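Local coordinates for ADP-ribosylation factor-binding protein GGA1 (Saccharomyces cerevisiae, PDB 5CN2) that may help regulate membrane traffic through the trans-Golgi network as an ARF-binding adaptor, represented here by its C-terminal gamma-adaptin ear (GAE) domain, at residues 36-42 / 80-86. Residues are numbered along the deposited sequence.
Sequences RLVIFYS and DGIKQIA
Segments 36-42 and 80-86, on the neighbouring antiparallel strands 34-43 and 78-89, pair within the larger sheet of the GAE domain, an immunoglobulin-like beta-sandwich of the adaptin ear family. Their axes approach to 4.7 Å, with 161° between their N-to-C directions. Residues 36-42 and 82-86 are extended, whereas Gly-81 (phi/psi -72/-21) and Asp-80 (50/39) are not. Leu-37/Ala-86, Ile-39/Gln-84 and Tyr-41/Ile-82 are hydrogen-bonded pairs; Val-38/Ile-85 and Phe-40/Lys-83 are non-hydrogen-bonded pairs. The first two hydrogen-bonded pairs bond reciprocally: Leu-37 N to Ala-86 O 2.8 Å, Ala-86 N to Leu-37 O 2.7 Å, Ile-39 N to Gln-84 O 3.0 Å, Gln-84 N to Ile-39 O 2.9 Å. Tyr-41 N donates to Ile-82 O at 2.9 Å.

Leu-37, Ile-39, Tyr-41, Ile-82, Gln-84 and Ala-86 share the buried face, where Tyr-41 and Gln-84 touch Leu-54 of the opposing sheet. Tyr-41 (chi1 m) brings CD2 to 3.5 Å from Ile-82 CG2. On the other face, Val-38 CG1 meets Ile-85 CD1 at 3.7 Å, and Phe-40 (chi1 m) places CE1 3.8 Å from Lys-83 CG. Arg-12 joins this side through a cation-pi contact with Phe-40 and a salt bridge to Asp-80.

The regular pairing ends where the chain turns a corner at Asp-80. Gly-81 N makes a weak hydrogen bond to Tyr-41 O (3.2 Å, N-H...O 121°), whereas Asp-80 N donates a nearly linear one to Ser-42 OG (3.0 Å, N-H...O 178°).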
loop_
_atom_site.group_PDB
_atom_site.type_symbol
_atom_site.label_atom_id
_atom_site.label_comp_id
_atom_site.label_asym_id
_atom_site.label_seq_id
_atom_site.Cartn_x
_atom_site.Cartn_y
_atom_site.Cartn_z
ATOM N N ARG A 36 -2.325 9.893 7.104
ATOM C CA ARG A 36 -3.242 8.778 6.916
ATOM C C ARG A 36 -3.025 8.215 5.513
ATOM O O ARG A 36 -3.013 8.965 4.547
ATOM C CB ARG A 36 -4.668 9.256 7.056
ATOM C CG ARG A 36 -5.658 8.125 7.195
ATOM C CD ARG A 36 -6.726 8.444 8.231
ATOM N NE ARG A 36 -7.796 7.450 8.241
ATOM C CZ ARG A 36 -8.714 7.325 7.279
ATOM N NH1 ARG A 36 -8.702 8.128 6.210
ATOM N NH2 ARG A 36 -9.645 6.384 7.377
ATOM N N LEU A 37 -2.791 6.910 5.402
ATOM C CA LEU A 37 -2.682 6.269 4.091
ATOM C C LEU A 37 -3.821 5.349 3.908
ATOM O O LEU A 37 -3.985 4.397 4.691
ATOM C CB LEU A 37 -1.454 5.383 3.973
ATOM C CG LEU A 37 -0.229 5.983 3.356
ATOM C CD1 LEU A 37 0.626 6.531 4.492
ATOM C CD2 LEU A 37 0.479 4.891 2.584
ATOM N N VAL A 38 -4.580 5.592 2.849
ATOM C CA VAL A 38 -5.609 4.668 2.419
ATOM C C VAL A 38 -5.076 4.004 1.169
ATOM O O VAL A 38 -4.883 4.663 0.144
ATOM C CB VAL A 38 -6.927 5.394 2.182
ATOM C CG1 VAL A 38 -8.033 4.400 1.852
ATOM C CG2 VAL A 38 -7.280 6.202 3.421
ATOM N N ILE A 39 -4.792 2.704 1.286
ATOM C CA ILE A 39 -4.185 1.925 0.215
ATOM C C ILE A 39 -5.263 1.107 -0.494
ATOM O O ILE A 39 -6.171 0.567 0.141
ATOM C CB ILE A 39 -3.106 0.980 0.751
ATOM C CG1 ILE A 39 -2.195 1.735 1.729
ATOM C CG2 ILE A 39 -2.298 0.348 -0.398
ATOM C CD1 ILE A 39 -1.042 0.913 2.283
ATOM N N PHE A 40 -5.162 1.033 -1.815
ATOM C CA PHE A 40 -6.128 0.305 -2.624
ATOM C C PHE A 40 -5.386 -0.645 -3.542
ATOM O O PHE A 40 -4.361 -0.283 -4.133
ATOM C CB PHE A 40 -6.959 1.269 -3.479
ATOM C CG PHE A 40 -7.837 2.183 -2.693
ATOM C CD1 PHE A 40 -9.127 1.807 -2.376
ATOM C CD2 PHE A 40 -7.387 3.438 -2.307
ATOM C CE1 PHE A 40 -9.950 2.658 -1.657
ATOM C CE2 PHE A 40 -8.200 4.287 -1.602
ATOM C CZ PHE A 40 -9.478 3.891 -1.259
ATOM N N TYR A 41 -5.938 -1.835 -3.698
ATOM C CA TYR A 41 -5.340 -2.855 -4.529
ATOM C C TYR A 41 -6.278 -3.169 -5.684
ATOM O O TYR A 41 -7.474 -3.401 -5.464
ATOM C CB TYR A 41 -5.050 -4.092 -3.675
ATOM C CG TYR A 41 -4.280 -3.779 -2.376
ATOM C CD1 TYR A 41 -2.891 -3.703 -2.355
ATOM C CD2 TYR A 41 -4.946 -3.566 -1.196
ATOM C CE1 TYR A 41 -2.194 -3.432 -1.179
ATOM C CE2 TYR A 41 -4.262 -3.284 -0.017
ATOM C CZ TYR A 41 -2.887 -3.218 -0.022
ATOM O OH TYR A 41 -2.228 -2.943 1.144
ATOM N N SER A 42 -5.739 -3.135 -6.910
ATOM C CA SER A 42 -6.531 -3.355 -8.110
ATOM C C SER A 42 -5.980 -4.494 -8.989
ATOM O O SER A 42 -4.824 -4.470 -9.372
ATOM C CB SER A 42 -6.590 -2.074 -8.933
ATOM O OG SER A 42 -7.279 -1.047 -8.234
ATOM N N ASP A 80 -9.950 -1.313 -7.008
ATOM C CA ASP A 80 -10.125 -1.038 -5.576
ATOM C C ASP A 80 -10.890 -2.158 -4.860
ATOM O O ASP A 80 -11.723 -1.891 -4.018
ATOM C CB ASP A 80 -10.869 0.290 -5.370
ATOM C CG ASP A 80 -10.109 1.522 -5.903
ATOM O OD1 ASP A 80 -8.909 1.464 -6.257
ATOM O OD2 ASP A 80 -10.736 2.603 -5.929
ATOM N N GLY A 81 -10.629 -3.414 -5.204
ATOM C CA GLY A 81 -11.316 -4.545 -4.559
ATOM C C GLY A 81 -10.902 -4.830 -3.114
ATOM O O GLY A 81 -11.628 -5.493 -2.367
ATOM N N ILE A 82 -9.721 -4.346 -2.744
ATOM C CA ILE A 82 -9.218 -4.411 -1.373
ATOM C C ILE A 82 -8.745 -3.011 -0.977
ATOM O O ILE A 82 -8.073 -2.324 -1.746
ATOM C CB ILE A 82 -8.063 -5.418 -1.237
ATOM C CG1 ILE A 82 -8.526 -6.840 -1.591
ATOM C CG2 ILE A 82 -7.539 -5.447 0.195
ATOM C CD1 ILE A 82 -7.382 -7.825 -1.696
ATOM N N LYS A 83 -9.155 -2.591 0.209
ATOM C CA LYS A 83 -8.736 -1.339 0.817
ATOM C C LYS A 83 -8.001 -1.675 2.132
ATOM O O LYS A 83 -8.353 -2.642 2.834
ATOM C CB LYS A 83 -9.974 -0.489 1.111
ATOM C CG LYS A 83 -9.697 0.879 1.729
ATOM C CD LYS A 83 -10.827 1.363 2.644
ATOM C CE LYS A 83 -11.767 2.308 1.925
ATOM N NZ LYS A 83 -13.030 2.545 2.680
ATOM N N GLN A 84 -7.003 -0.870 2.475
ATOM C CA GLN A 84 -6.275 -1.046 3.732
ATOM C C GLN A 84 -5.745 0.257 4.285
ATOM O O GLN A 84 -4.924 0.915 3.632
ATOM C CB GLN A 84 -5.100 -2.001 3.543
ATOM C CG GLN A 84 -4.339 -2.231 4.847
ATOM C CD GLN A 84 -3.364 -3.385 4.808
ATOM O OE1 GLN A 84 -3.164 -4.048 5.830
ATOM N NE2 GLN A 84 -2.754 -3.637 3.651
ATOM N N ILE A 85 -6.178 0.588 5.498
ATOM C CA ILE A 85 -5.826 1.838 6.171
ATOM C C ILE A 85 -4.537 1.724 6.983
ATOM O O ILE A 85 -4.312 0.744 7.695
ATOM C CB ILE A 85 -6.908 2.296 7.160
ATOM C CG1 ILE A 85 -8.296 2.277 6.525
ATOM C CG2 ILE A 85 -6.590 3.695 7.685
ATOM C CD1 ILE A 85 -8.408 3.175 5.319
ATOM N N ALA A 86 -3.695 2.743 6.861
ATOM C CA ALA A 86 -2.511 2.867 7.695
ATOM C C ALA A 86 -2.352 4.303 8.169
ATOM O O ALA A 86 -2.938 5.235 7.605
ATOM C CB ALA A 86 -1.273 2.433 6.926
#